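Side-chain contacts in telomerase reverse transcriptase (Candida tropicalis MYA-3404, PDB 6ZD1), which probably lengthens chromosome ends as a reverse transcriptase, adding telomeric DNA repeats copied from a template within the RNA component of the enzyme: residues N310-R315 / L498-D503; V554-N559 / V565-S570; D314-F319 / I505-N510; S298-R303 / L488-E493. All blocks are in the same frame, centred on the assembly; numbering follows the deposited sequence.

Interactions 1 to 3 gather round helix 309-326 and the antiparallel sheet of the reverse transcriptase palm, and interaction 4 lies beside them. Interactions 1 and 3 are neighbouring parts of one helix-on-sheet interface, their centres about 10 Å apart: the helix packs first on strand 495-500, then on strand 503-508. Interaction 2 meets an adjoining side of the helix, sharing Val-312, whose CG1 lies 3.7 Å from Leu-556 CD1. Interaction 4, centred about 15 Å from interaction 1, is tied to it by Arg-315 NH2, which lies 3.1 Å from Arg-303 O. The turn closing interaction 1 carries Asp-502 and Asp-503, matching the motif C signature that in related polymerases belongs to the catalytic site.

Interaction 1: N310-R315 / L498-D503; sequences NEVADR and LRLVDD
Val-312 and Arg-315, one turn apart on helix 309-326, straddle Leu-498 of strand 495-500, whose CD1 lies mainly against Val-312 and CD2 against Arg-315. Leu-498 CD1 is 3.9 Å from Val-312 CG1 and also touches the Val-312 carbonyl oxygen, while CD2 turns to Arg-315, 3.8 Å from its CB. The arginine chain bends at both chi2 (-89°) and chi3 (-90°), folding back so that its guanidinium presents one face to the same CD2, which sits 3.8 Å above the plane and off toward the rim. The second branch of Val-312, CG2, reaches farther along the strand to Leu-500 CD2 at 3.7 Å. A branched valine suits this place because its two methyls can serve two leucines at once.

Beyond this shell, Arg-315 NH2 gives a hydrogen bond to Arg-303 O, which holds the guanidinium where the leucine meets it. Leu-500 opens the type II' turn that ends at Asp-503, and the backbone bond from Asp-503 N to Leu-500 O (2.8 Å) closes it. This Leu-Val-Asp-Asp turn matches motif C of telomerases, so the helix backs a hairpin probably belonging to the catalytic centre. No hydrogen bond joins the two segments: their cohesion is apolar, with the arginine contributing its carbon chain and flat face here and spending its N-H on a backbone carbonyl elsewhere.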
loop_
_atom_site.group_PDB
_atom_site.type_symbol
_atom_site.label_atom_id
_atom_site.label_comp_id
_atom_site.label_asym_id
_atom_site.label_seq_id
_atom_site.Cartn_x
_atom_site.Cartn_y
_atom_site.Cartn_z
ATOM N N ASN A 310 -5.227 14.403 7.930
ATOM C CA ASN A 310 -5.253 15.073 9.226
ATOM C C ASN A 310 -4.827 16.528 9.104
ATOM O O ASN A 310 -5.304 17.379 9.864
ATOM C CB ASN A 310 -4.359 14.346 10.230
ATOM C CG ASN A 310 -4.823 12.933 10.509
ATOM O OD1 ASN A 310 -5.647 12.380 9.781
ATOM N ND2 ASN A 310 -4.288 12.335 11.567
ATOM N N GLU A 311 -3.940 16.838 8.154
ATOM C CA GLU A 311 -3.566 18.232 7.955
ATOM C C GLU A 311 -4.726 19.034 7.380
ATOM O O GLU A 311 -4.879 20.218 7.704
ATOM C CB GLU A 311 -2.335 18.339 7.051
ATOM C CG GLU A 311 -1.389 19.467 7.456
ATOM C CD GLU A 311 -0.410 19.858 6.363
ATOM O OE1 GLU A 311 -0.506 21.002 5.866
ATOM O OE2 GLU A 311 0.454 19.030 6.003
ATOM N N VAL A 312 -5.560 18.405 6.546
ATOM C CA VAL A 312 -6.771 19.067 6.063
ATOM C C VAL A 312 -7.675 19.422 7.237
ATOM O O VAL A 312 -8.169 20.549 7.348
ATOM C CB VAL A 312 -7.499 18.174 5.040
ATOM C CG1 VAL A 312 -8.917 18.670 4.799
ATOM C CG2 VAL A 312 -6.720 18.116 3.733
ATOM N N ALA A 313 -7.861 18.472 8.157
ATOM C CA ALA A 313 -8.718 18.712 9.312
ATOM C C ALA A 313 -8.154 19.810 10.202
ATOM O O ALA A 313 -8.888 20.701 10.644
ATOM C CB ALA A 313 -8.892 17.417 10.103
ATOM N N ASP A 314 -6.846 19.769 10.466
ATOM C CA ASP A 314 -6.229 20.754 11.346
ATOM C C ASP A 314 -6.260 22.147 10.734
ATOM O O ASP A 314 -6.458 23.138 11.446
ATOM C CB ASP A 314 -4.796 20.339 11.672
ATOM C CG ASP A 314 -4.725 19.374 12.836
ATOM O OD1 ASP A 314 -4.613 19.840 13.990
ATOM O OD2 ASP A 314 -4.804 18.150 12.600
ATOM N N ARG A 315 -6.047 22.250 9.420
ATOM C CA ARG A 315 -6.098 23.566 8.791
ATOM C C ARG A 315 -7.509 24.146 8.827
ATOM O O ARG A 315 -7.671 25.368 8.909
ATOM C CB ARG A 315 -5.576 23.480 7.354
ATOM C CG ARG A 315 -4.095 23.117 7.249
ATOM C CD ARG A 315 -3.178 24.336 7.281
ATOM N NE ARG A 315 -2.928 24.871 5.944
ATOM C CZ ARG A 315 -3.430 26.013 5.487
ATOM N NH1 ARG A 315 -4.208 26.756 6.265
ATOM N NH2 ARG A 315 -3.151 26.418 4.256
ATOM N N LEU A 498 -7.480 24.272 0.287
ATOM C CA LEU A 498 -6.693 23.105 0.661
ATOM C C LEU A 498 -6.673 22.120 -0.499
ATOM O O LEU A 498 -7.660 21.996 -1.237
ATOM C CB LEU A 498 -7.251 22.421 1.908
ATOM C CG LEU A 498 -7.266 23.223 3.206
ATOM C CD1 LEU A 498 -7.880 22.378 4.302
ATOM C CD2 LEU A 498 -5.858 23.649 3.576
ATOM N N ARG A 499 -5.536 21.440 -0.669
ATOM C CA ARG A 499 -5.355 20.470 -1.737
ATOM C C ARG A 499 -4.859 19.158 -1.150
ATOM O O ARG A 499 -3.907 19.140 -0.367
ATOM C CB ARG A 499 -4.391 20.989 -2.813
ATOM C CG ARG A 499 -4.296 20.078 -4.028
ATOM C CD ARG A 499 -3.342 20.623 -5.081
ATOM N NE ARG A 499 -1.957 20.605 -4.622
ATOM C CZ ARG A 499 -1.190 19.520 -4.615
ATOM N NH1 ARG A 499 -1.677 18.360 -5.037
ATOM N NH2 ARG A 499 0.059 19.596 -4.181
ATOM N N LEU A 500 -5.507 18.068 -1.575
ATOM C CA LEU A 500 -5.159 16.685 -1.157
ATOM C C LEU A 500 -5.094 15.813 -2.416
ATOM O O LEU A 500 -6.166 15.377 -2.884
ATOM C CB LEU A 500 -6.225 16.174 -0.184
ATOM C CG LEU A 500 -5.846 14.923 0.608
ATOM C CD1 LEU A 500 -4.336 14.818 0.762
ATOM C CD2 LEU A 500 -6.522 14.919 1.970
ATOM N N VAL A 501 -3.883 15.602 -2.943
ATOM C CA VAL A 501 -3.648 14.786 -4.175
ATOM C C VAL A 501 -4.454 15.379 -5.339
ATOM O O VAL A 501 -3.917 16.260 -6.039
ATOM C CB VAL A 501 -3.966 13.293 -3.956
ATOM C CG1 VAL A 501 -3.557 12.449 -5.153
ATOM C CG2 VAL A 501 -3.328 12.763 -2.681
ATOM N N ASP A 502 -5.691 14.909 -5.532
ATOM C CA ASP A 502 -6.544 15.385 -6.614
ATOM C C ASP A 502 -7.835 16.029 -6.123
ATOM O O ASP A 502 -8.608 16.536 -6.945
ATOM C CB ASP A 502 -6.858 14.251 -7.611
ATOM C CG ASP A 502 -7.360 12.972 -6.944
ATOM O OD1 ASP A 502 -7.250 12.832 -5.711
ATOM O OD2 ASP A 502 -7.865 12.094 -7.680
ATOM N N ASP A 503 -8.074 16.064 -4.814
ATOM C CA ASP A 503 -9.291 16.634 -4.246
ATOM C C ASP A 503 -9.034 18.027 -3.677
ATOM O O ASP A 503 -8.022 18.268 -3.010
ATOM C CB ASP A 503 -9.854 15.720 -3.157
ATOM C CG ASP A 503 -10.142 14.320 -3.662
ATOM O OD1 ASP A 503 -11.016 14.164 -4.539
ATOM O OD2 ASP A 503 -9.477 13.375 -3.190
#

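Interaction 2: V554-N559 / V565-S570; sequences VGLDIN and VKKDSS
Leu-556 meets two residues of the facing strand, Val-565 and Lys-567, with different parts of one side chain. Its CB stands 4.1 Å from Val-565 CG1. The first torsion (chi1 -53°) sets CG beside the backbone N, and from there CD1 comes within 3.8 Å of that same valine methyl and CD2 lies 3.6 Å from Lys-567 CD. Leucine and lysine run side by side, pointing the same way, so the lysine lends its methylenes to the packing while its amino end leads off. Ile-558 continues this face with a looser touch on Val-565 CG2.

Asp-557 and Lys-566 form an antiparallel hydrogen-bonded pair, Asp-557 N giving to Lys-566 O at 2.8 Å and 175°, and Lys-566 N returning the bond to Asp-557 O. A further bond, Asp-568 N to Gly-555 O, closes the pairing, where the positive phi of Gly-555 (64°) suits glycine. On the other face, Asp-557 OD1 bonds Thr-552 OG1 of strand 550-553, whose hairpin with strand 556-559 is consistent with the primer grip (motif E) of related telomerases. The face bearing Leu-556, Ile-558 and Val-565 settles on helix 309-326, touching Val-312, Ala-313 and Ile-316, while Ile-558 also reaches Ile-505 of strand 503-508.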
loop_
_atom_site.group_PDB
_atom_site.type_symbol
_atom_site.label_atom_id
_atom_site.label_comp_id
_atom_site.label_asym_id
_atom_site.label_seq_id
_atom_site.Cartn_x
_atom_site.Cartn_y
_atom_site.Cartn_z
ATOM N N VAL A 554 -12.354 14.335 1.841
ATOM C CA VAL A 554 -11.638 13.066 1.914
ATOM C C VAL A 554 -11.632 12.563 3.352
ATOM O O VAL A 554 -10.985 13.147 4.230
ATOM C CB VAL A 554 -10.214 13.237 1.381
ATOM C CG1 VAL A 554 -10.216 13.188 -0.130
ATOM C CG2 VAL A 554 -9.634 14.567 1.853
ATOM N N GLY A 555 -12.313 11.443 3.587
ATOM C CA GLY A 555 -12.350 10.824 4.900
ATOM C C GLY A 555 -13.002 11.634 6.008
ATOM O O GLY A 555 -13.098 11.159 7.145
ATOM N N LEU A 556 -13.466 12.845 5.701
ATOM C CA LEU A 556 -13.945 13.779 6.711
ATOM C C LEU A 556 -15.396 14.161 6.463
ATOM O O LEU A 556 -15.809 14.373 5.319
ATOM C CB LEU A 556 -13.102 15.054 6.730
ATOM C CG LEU A 556 -11.594 14.895 6.874
ATOM C CD1 LEU A 556 -10.919 16.256 6.810
ATOM C CD2 LEU A 556 -11.263 14.184 8.172
ATOM N N ASP A 557 -16.155 14.267 7.547
ATOM C CA ASP A 557 -17.476 14.879 7.538
ATOM C C ASP A 557 -17.332 16.295 8.077
ATOM O O ASP A 557 -16.926 16.481 9.229
ATOM C CB ASP A 557 -18.467 14.084 8.384
ATOM C CG ASP A 557 -19.241 13.070 7.574
ATOM O OD1 ASP A 557 -18.999 12.980 6.351
ATOM O OD2 ASP A 557 -20.095 12.369 8.159
ATOM N N ILE A 558 -17.644 17.285 7.247
ATOM C CA ILE A 558 -17.439 18.688 7.591
ATOM C C ILE A 558 -18.793 19.384 7.633
ATOM O O ILE A 558 -19.519 19.404 6.630
ATOM C CB ILE A 558 -16.499 19.385 6.599
ATOM C CG1 ILE A 558 -15.154 18.659 6.548
ATOM C CG2 ILE A 558 -16.307 20.839 6.997
ATOM C CD1 ILE A 558 -14.215 19.188 5.486
ATOM N N ASN A 559 -19.128 19.953 8.789
ATOM C CA ASN A 559 -20.359 20.718 8.950
ATOM C C ASN A 559 -20.114 22.156 8.502
ATOM O O ASN A 559 -19.249 22.846 9.050
ATOM C CB ASN A 559 -20.844 20.673 10.399
ATOM C CG ASN A 559 -22.257 21.222 10.564
ATOM O OD1 ASN A 559 -22.571 22.319 10.103
ATOM N ND2 ASN A 559 -23.116 20.453 11.219
ATOM N N VAL A 565 -15.410 18.887 12.193
ATOM C CA VAL A 565 -14.698 17.954 11.319
ATOM C C VAL A 565 -14.591 16.623 12.054
ATOM O O VAL A 565 -13.855 16.511 13.042
ATOM C CB VAL A 565 -13.308 18.478 10.935
ATOM C CG1 VAL A 565 -12.601 17.489 10.020
ATOM C CG2 VAL A 565 -13.406 19.847 10.278
ATOM N N LYS A 566 -15.310 15.610 11.571
ATOM C CA LYS A 566 -15.317 14.284 12.178
ATOM C C LYS A 566 -14.900 13.242 11.147
ATOM O O LYS A 566 -15.336 13.289 9.992
ATOM C CB LYS A 566 -16.705 13.946 12.744
ATOM C CG LYS A 566 -16.710 12.876 13.835
ATOM C CD LYS A 566 -17.069 11.498 13.289
ATOM C CE LYS A 566 -17.014 10.426 14.377
ATOM N NZ LYS A 566 -15.642 10.268 14.947
ATOM N N LYS A 567 -14.074 12.290 11.574
ATOM C CA LYS A 567 -13.541 11.281 10.667
ATOM C C LYS A 567 -14.527 10.131 10.510
ATOM O O LYS A 567 -15.172 9.711 11.475
ATOM C CB LYS A 567 -12.200 10.747 11.175
ATOM C CG LYS A 567 -10.982 11.606 10.839
ATOM C CD LYS A 567 -10.995 12.945 11.569
ATOM C CE LYS A 567 -11.116 12.766 13.074
ATOM N NZ LYS A 567 -11.237 14.072 13.780
ATOM N N ASP A 568 -14.634 9.621 9.281
ATOM C CA ASP A 568 -15.567 8.532 9.004
ATOM C C ASP A 568 -15.145 7.257 9.725
ATOM O O ASP A 568 -15.918 6.680 10.499
ATOM C CB ASP A 568 -15.650 8.290 7.494
ATOM C CG ASP A 568 -16.894 7.519 7.091
ATOM O OD1 ASP A 568 -17.369 7.716 5.953
ATOM O OD2 ASP A 568 -17.411 6.735 7.913
ATOM N N SER A 569 -13.920 6.795 9.465
ATOM C CA SER A 569 -13.302 5.608 10.049
ATOM C C SER A 569 -13.993 4.315 9.634
ATOM O O SER A 569 -13.579 3.240 10.085
ATOM C CB SER A 569 -13.242 5.676 11.584
ATOM O OG SER A 569 -12.656 4.507 12.131
ATOM N N SER A 570 -15.018 4.373 8.778
ATOM C CA SER A 570 -15.731 3.178 8.343
ATOM C C SER A 570 -14.950 2.353 7.331
ATOM O O SER A 570 -15.358 1.224 7.035
ATOM C CB SER A 570 -17.090 3.554 7.742
ATOM O OG SER A 570 -17.916 4.193 8.699
#

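Interaction 3: D314-F319 / I505-N510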
loop_
_atom_site.group_PDB
_atom_site.type_symbol
_atom_site.label_atom_id
_atom_site.label_comp_id
_atom_site.label_asym_id
_atom_site.label_seq_id
_atom_site.Cartn_x
_atom_site.Cartn_y
_atom_site.Cartn_z
ATOM N N ASP A 314 -6.846 19.769 10.466
ATOM C CA ASP A 314 -6.229 20.754 11.346
ATOM C C ASP A 314 -6.260 22.147 10.734
ATOM O O ASP A 314 -6.458 23.138 11.446
ATOM C CB ASP A 314 -4.796 20.339 11.672
ATOM C CG ASP A 314 -4.725 19.374 12.836
ATOM O OD1 ASP A 314 -4.613 19.840 13.990
ATOM O OD2 ASP A 314 -4.804 18.150 12.600
ATOM N N ARG A 315 -6.047 22.250 9.420
ATOM C CA ARG A 315 -6.098 23.566 8.791
ATOM C C ARG A 315 -7.509 24.146 8.827
ATOM O O ARG A 315 -7.671 25.368 8.909
ATOM C CB ARG A 315 -5.576 23.480 7.354
ATOM C CG ARG A 315 -4.095 23.117 7.249
ATOM C CD ARG A 315 -3.178 24.336 7.281
ATOM N NE ARG A 315 -2.928 24.871 5.944
ATOM C CZ ARG A 315 -3.430 26.013 5.487
ATOM N NH1 ARG A 315 -4.208 26.756 6.265
ATOM N NH2 ARG A 315 -3.151 26.418 4.256
ATOM N N ILE A 316 -8.533 23.289 8.797
ATOM C CA ILE A 316 -9.911 23.750 8.943
ATOM C C ILE A 316 -10.215 24.109 10.394
ATOM O O ILE A 316 -10.860 25.127 10.672
ATOM C CB ILE A 316 -10.885 22.688 8.400
ATOM C CG1 ILE A 316 -10.674 22.498 6.902
ATOM C CG2 ILE A 316 -12.327 23.082 8.673
ATOM C CD1 ILE A 316 -11.438 21.332 6.328
ATOM N N LEU A 317 -9.767 23.276 11.337
ATOM C CA LEU A 317 -9.967 23.574 12.753
ATOM C C LEU A 317 -9.243 24.851 13.161
ATOM O O LEU A 317 -9.756 25.631 13.972
ATOM C CB LEU A 317 -9.504 22.399 13.608
ATOM C CG LEU A 317 -10.346 21.127 13.501
ATOM C CD1 LEU A 317 -9.833 20.076 14.466
ATOM C CD2 LEU A 317 -11.813 21.427 13.762
ATOM N N THR A 318 -8.037 25.067 12.634
ATOM C CA THR A 318 -7.357 26.338 12.861
ATOM C C THR A 318 -8.099 27.480 12.176
ATOM O O THR A 318 -8.220 28.576 12.736
ATOM C CB THR A 318 -5.909 26.250 12.376
ATOM O OG1 THR A 318 -5.234 25.205 13.090
ATOM C CG2 THR A 318 -5.174 27.564 12.608
ATOM N N PHE A 319 -8.621 27.233 10.970
ATOM C CA PHE A 319 -9.445 28.231 10.295
ATOM C C PHE A 319 -10.679 28.565 11.123
ATOM O O PHE A 319 -11.033 29.739 11.284
ATOM C CB PHE A 319 -9.836 27.714 8.908
ATOM C CG PHE A 319 -10.579 28.712 8.060
ATOM C CD1 PHE A 319 -9.931 29.823 7.538
ATOM C CD2 PHE A 319 -11.917 28.512 7.748
ATOM C CE1 PHE A 319 -10.613 30.732 6.746
ATOM C CE2 PHE A 319 -12.605 29.416 6.957
ATOM C CZ PHE A 319 -11.952 30.528 6.454
ATOM N N ILE A 505 -10.817 21.558 -1.637
ATOM C CA ILE A 505 -11.885 22.146 -0.840
ATOM C C ILE A 505 -11.553 23.614 -0.630
ATOM O O ILE A 505 -10.384 23.984 -0.479
ATOM C CB ILE A 505 -12.086 21.416 0.506
ATOM C CG1 ILE A 505 -13.376 21.895 1.177
ATOM C CG2 ILE A 505 -10.894 21.629 1.429
ATOM C CD1 ILE A 505 -13.798 21.065 2.356
ATOM N N PHE A 506 -12.583 24.455 -0.651
ATOM C CA PHE A 506 -12.405 25.889 -0.469
ATOM C C PHE A 506 -13.536 26.411 0.398
ATOM O O PHE A 506 -14.707 26.290 0.031
ATOM C CB PHE A 506 -12.377 26.617 -1.814
ATOM C CG PHE A 506 -12.389 28.108 -1.685
ATOM C CD1 PHE A 506 -11.265 28.783 -1.237
ATOM C CD2 PHE A 506 -13.525 28.836 -2.002
ATOM C CE1 PHE A 506 -11.270 30.159 -1.112
ATOM C CE2 PHE A 506 -13.536 30.214 -1.881
ATOM C CZ PHE A 506 -12.408 30.877 -1.434
ATOM N N ILE A 507 -13.184 26.998 1.538
ATOM C CA ILE A 507 -14.145 27.528 2.496
ATOM C C ILE A 507 -13.925 29.029 2.593
ATOM O O ILE A 507 -12.782 29.489 2.680
ATOM C CB ILE A 507 -13.998 26.861 3.873
ATOM C CG1 ILE A 507 -14.078 25.339 3.736
ATOM C CG2 ILE A 507 -15.073 27.361 4.828
ATOM C CD1 ILE A 507 -13.769 24.595 5.015
ATOM N N THR A 508 -15.016 29.788 2.558
ATOM C CA THR A 508 -14.915 31.237 2.574
ATOM C C THR A 508 -16.165 31.825 3.210
ATOM O O THR A 508 -17.238 31.216 3.192
ATOM C CB THR A 508 -14.723 31.787 1.156
ATOM O OG1 THR A 508 -14.575 33.213 1.201
ATOM C CG2 THR A 508 -15.918 31.427 0.283
ATOM N N SER A 509 -16.003 33.010 3.798
ATOM C CA SER A 509 -17.131 33.840 4.198
ATOM C C SER A 509 -17.503 34.853 3.130
ATOM O O SER A 509 -18.604 35.413 3.180
ATOM C CB SER A 509 -16.824 34.571 5.509
ATOM O OG SER A 509 -15.748 35.478 5.343
ATOM N N ASN A 510 -16.603 35.110 2.184
ATOM C CA ASN A 510 -16.826 36.080 1.117
ATOM C C ASN A 510 -17.499 35.374 -0.055
ATOM O O ASN A 510 -16.857 34.611 -0.784
ATOM C CB ASN A 510 -15.504 36.716 0.693
ATOM C CG ASN A 510 -15.697 37.993 -0.097
ATOM O OD1 ASN A 510 -16.716 38.181 -0.761
ATOM N ND2 ASN A 510 -14.713 38.882 -0.029
#
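Phe-319 swings its ring toward Ile-507 because its CG lies anti to the backbone N (chi1 -174°), and Ile-507 answers with CG2, likewise anti to its own N. The same torsion (chi1 -54°) sets CG1 of Ile-507 beside the N and sends the longer branch, ending in CD1, to Ile-316. Ile-507 therefore meets both helix residues, one with each branch. Its CG2 stands 3.9 Å from Phe-319 CE2, approaching the ring obliquely, and its CD1 is 4.2 Å from Ile-316 CG1, the two isoleucine chains crossing at about a right angle. The far end of the ring also nears the strand backbone, Phe-319 CZ lying 4.0 Å from Ile-507 O.

All three residues are buried and apolar. A beta-branched isoleucine suits the extended strand, and the long phenylalanine reaches from the helix to the sheet. Where strand 503-508 ends, Thr-508 OG1 accepts from Asn-510 N at 2.9 Å, an ST turn, and Asn-510 in turn caps the next helix by accepting from Asp-512 N through OD1. Strand 503-508 lies between strands 495-500 and 334-339, so here helix 309-326 packs on an inner strand as well as on its outer neighbour, an alpha-on-beta layer such as the palm of reverse transcriptases is built from.

Interaction 4: S298-R303 / L488-E493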
loop_
_atom_site.group_PDB
_atom_site.type_symbol
_atom_site.label_atom_id
_atom_site.label_comp_id
_atom_site.label_asym_id
_atom_site.label_seq_id
_atom_site.Cartn_x
_atom_site.Cartn_y
_atom_site.Cartn_z
ATOM N N SER A 298 8.267 29.035 1.986
ATOM C CA SER A 298 8.589 30.265 1.267
ATOM C C SER A 298 7.334 30.928 0.711
ATOM O O SER A 298 7.024 32.079 1.038
ATOM C CB SER A 298 9.576 29.968 0.136
ATOM O OG SER A 298 10.668 29.193 0.595
ATOM N N ASP A 299 6.609 30.219 -0.144
ATOM C CA ASP A 299 5.467 30.789 -0.839
ATOM C C ASP A 299 4.183 30.598 -0.046
ATOM O O ASP A 299 3.987 29.585 0.633
ATOM C CB ASP A 299 5.315 30.161 -2.224
ATOM C CG ASP A 299 5.412 31.183 -3.335
ATOM O OD1 ASP A 299 6.537 31.651 -3.614
ATOM O OD2 ASP A 299 4.364 31.520 -3.924
HETATM N N MSE A 300 3.294 31.578 -0.160
HETATM C CA MSE A 300 1.980 31.481 0.450
HETATM C C MSE A 300 1.082 30.633 -0.443
HETATM O O MSE A 300 0.126 30.012 0.024
HETATM C CB MSE A 300 1.377 32.872 0.668
HETATM C CG MSE A 300 2.294 33.834 1.416
HETATM SE SE MSE A 300 1.370 35.400 2.134
HETATM C CE MSE A 300 1.978 36.759 0.872
ATOM N N GLY A 301 1.414 30.598 -1.736
ATOM C CA GLY A 301 0.643 29.813 -2.683
ATOM C C GLY A 301 0.817 28.317 -2.535
ATOM O O GLY A 301 -0.020 27.554 -3.033
ATOM N N HIS A 302 1.872 27.878 -1.848
ATOM C CA HIS A 302 2.115 26.456 -1.652
ATOM C C HIS A 302 1.637 25.948 -0.302
ATOM O O HIS A 302 1.537 24.730 -0.119
ATOM C CB HIS A 302 3.607 26.139 -1.800
ATOM C CG HIS A 302 4.120 26.291 -3.196
ATOM N ND1 HIS A 302 4.279 27.518 -3.802
ATOM C CD2 HIS A 302 4.506 25.368 -4.109
ATOM C CE1 HIS A 302 4.746 27.347 -5.024
ATOM N NE2 HIS A 302 4.890 26.052 -5.236
ATOM N N ARG A 303 1.348 26.844 0.645
ATOM C CA ARG A 303 0.784 26.400 1.915
ATOM C C ARG A 303 -0.600 25.794 1.720
ATOM O O ARG A 303 -1.011 24.923 2.498
ATOM C CB ARG A 303 0.729 27.561 2.904
ATOM C CG ARG A 303 0.829 27.131 4.359
ATOM C CD ARG A 303 0.692 28.312 5.307
ATOM N NE ARG A 303 1.624 29.393 4.992
ATOM C CZ ARG A 303 1.281 30.522 4.378
ATOM N NH1 ARG A 303 0.022 30.722 4.009
ATOM N NH2 ARG A 303 2.195 31.451 4.132
ATOM N N LEU A 488 -5.974 34.771 -3.251
ATOM C CA LEU A 488 -6.396 34.111 -2.025
ATOM C C LEU A 488 -5.513 34.389 -0.821
ATOM O O LEU A 488 -5.984 34.217 0.312
ATOM C CB LEU A 488 -6.493 32.592 -2.238
ATOM C CG LEU A 488 -7.685 32.109 -3.084
ATOM C CD1 LEU A 488 -7.689 30.593 -3.224
ATOM C CD2 LEU A 488 -8.999 32.591 -2.490
ATOM N N TRP A 489 -4.261 34.807 -1.015
ATOM C CA TRP A 489 -3.255 34.773 0.038
ATOM C C TRP A 489 -2.813 36.164 0.485
ATOM O O TRP A 489 -1.711 36.324 1.020
ATOM C CB TRP A 489 -2.056 33.942 -0.420
ATOM C CG TRP A 489 -2.462 32.657 -1.089
ATOM C CD1 TRP A 489 -3.183 31.635 -0.538
ATOM C CD2 TRP A 489 -2.169 32.259 -2.433
ATOM N NE1 TRP A 489 -3.358 30.627 -1.458
ATOM C CE2 TRP A 489 -2.744 30.986 -2.628
ATOM C CE3 TRP A 489 -1.476 32.856 -3.491
ATOM C CZ2 TRP A 489 -2.647 30.301 -3.836
ATOM C CZ3 TRP A 489 -1.377 32.172 -4.686
ATOM C CH2 TRP A 489 -1.962 30.910 -4.850
ATOM N N GLU A 490 -3.645 37.176 0.261
ATOM C CA GLU A 490 -3.524 38.457 0.943
ATOM C C GLU A 490 -4.717 38.726 1.847
ATOM O O GLU A 490 -4.727 39.730 2.568
ATOM C CB GLU A 490 -3.360 39.601 -0.066
ATOM C CG GLU A 490 -2.003 39.634 -0.755
ATOM C CD GLU A 490 -1.852 38.553 -1.806
ATOM O OE1 GLU A 490 -2.822 38.313 -2.554
ATOM O OE2 GLU A 490 -0.770 37.935 -1.875
ATOM N N ALA A 491 -5.721 37.853 1.820
ATOM C CA ALA A 491 -6.904 37.922 2.670
ATOM C C ALA A 491 -7.201 36.552 3.272
ATOM O O ALA A 491 -8.340 36.080 3.283
ATOM C CB ALA A 491 -8.105 38.453 1.892
ATOM N N THR A 492 -6.152 35.891 3.782
ATOM C CA THR A 492 -6.290 34.561 4.374
ATOM C C THR A 492 -7.258 34.543 5.553
ATOM O O THR A 492 -7.789 33.479 5.893
ATOM C CB THR A 492 -4.916 34.050 4.826
ATOM O OG1 THR A 492 -3.960 34.267 3.783
ATOM C CG2 THR A 492 -4.962 32.559 5.157
ATOM N N GLU A 493 -7.510 35.696 6.171
ATOM C CA GLU A 493 -8.425 35.780 7.301
ATOM C C GLU A 493 -9.860 35.417 6.937
ATOM O O GLU A 493 -10.666 35.182 7.843
ATOM C CB GLU A 493 -8.391 37.191 7.888
ATOM C CG GLU A 493 -7.025 37.629 8.385
ATOM C CD GLU A 493 -7.050 39.024 8.973
ATOM O OE1 GLU A 493 -8.036 39.753 8.729
ATOM O OE2 GLU A 493 -6.088 39.389 9.681
#
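Met-300, modelled as selenomethionine, and Gly-301 pack on Trp-489 where two loops of the reverse transcriptase region meet, and the glycine makes a CH-pi contact with the indole. Met-300 comes first along the chain. Its CB lies 3.8 Å from Trp-489 CB, and its SE reaches 3.4 Å from Trp-489 O. The chain bends at chi3 (-105°), bringing CE near that carbonyl and Glu-490, whose OE2 is 4.1 Å from CE. The long, flexible chain of methionine, carried here by the selenium analogue, suits this exposed spot, since it can follow the backbone of the other loop. The carbonyl oxygen of Met-300 stands over the indole, nearest to Trp-489 CD1 at 3.7 Å.

Gly-301 follows, over the six-membered part of the same face. Having no side chain, it can bring CA down to 3.4 Å from the ring centroid, only 6° off the normal. Farther on, the loop leads into helix 309-326. Trp-489 NE1 gives a hydrogen bond to Ser-304 OG, which helps to set the orientation of the indole. The opposite face of the ring is met by Leu-488 CB, 3.7 Å above the plane of Trp-489 and set toward the rim.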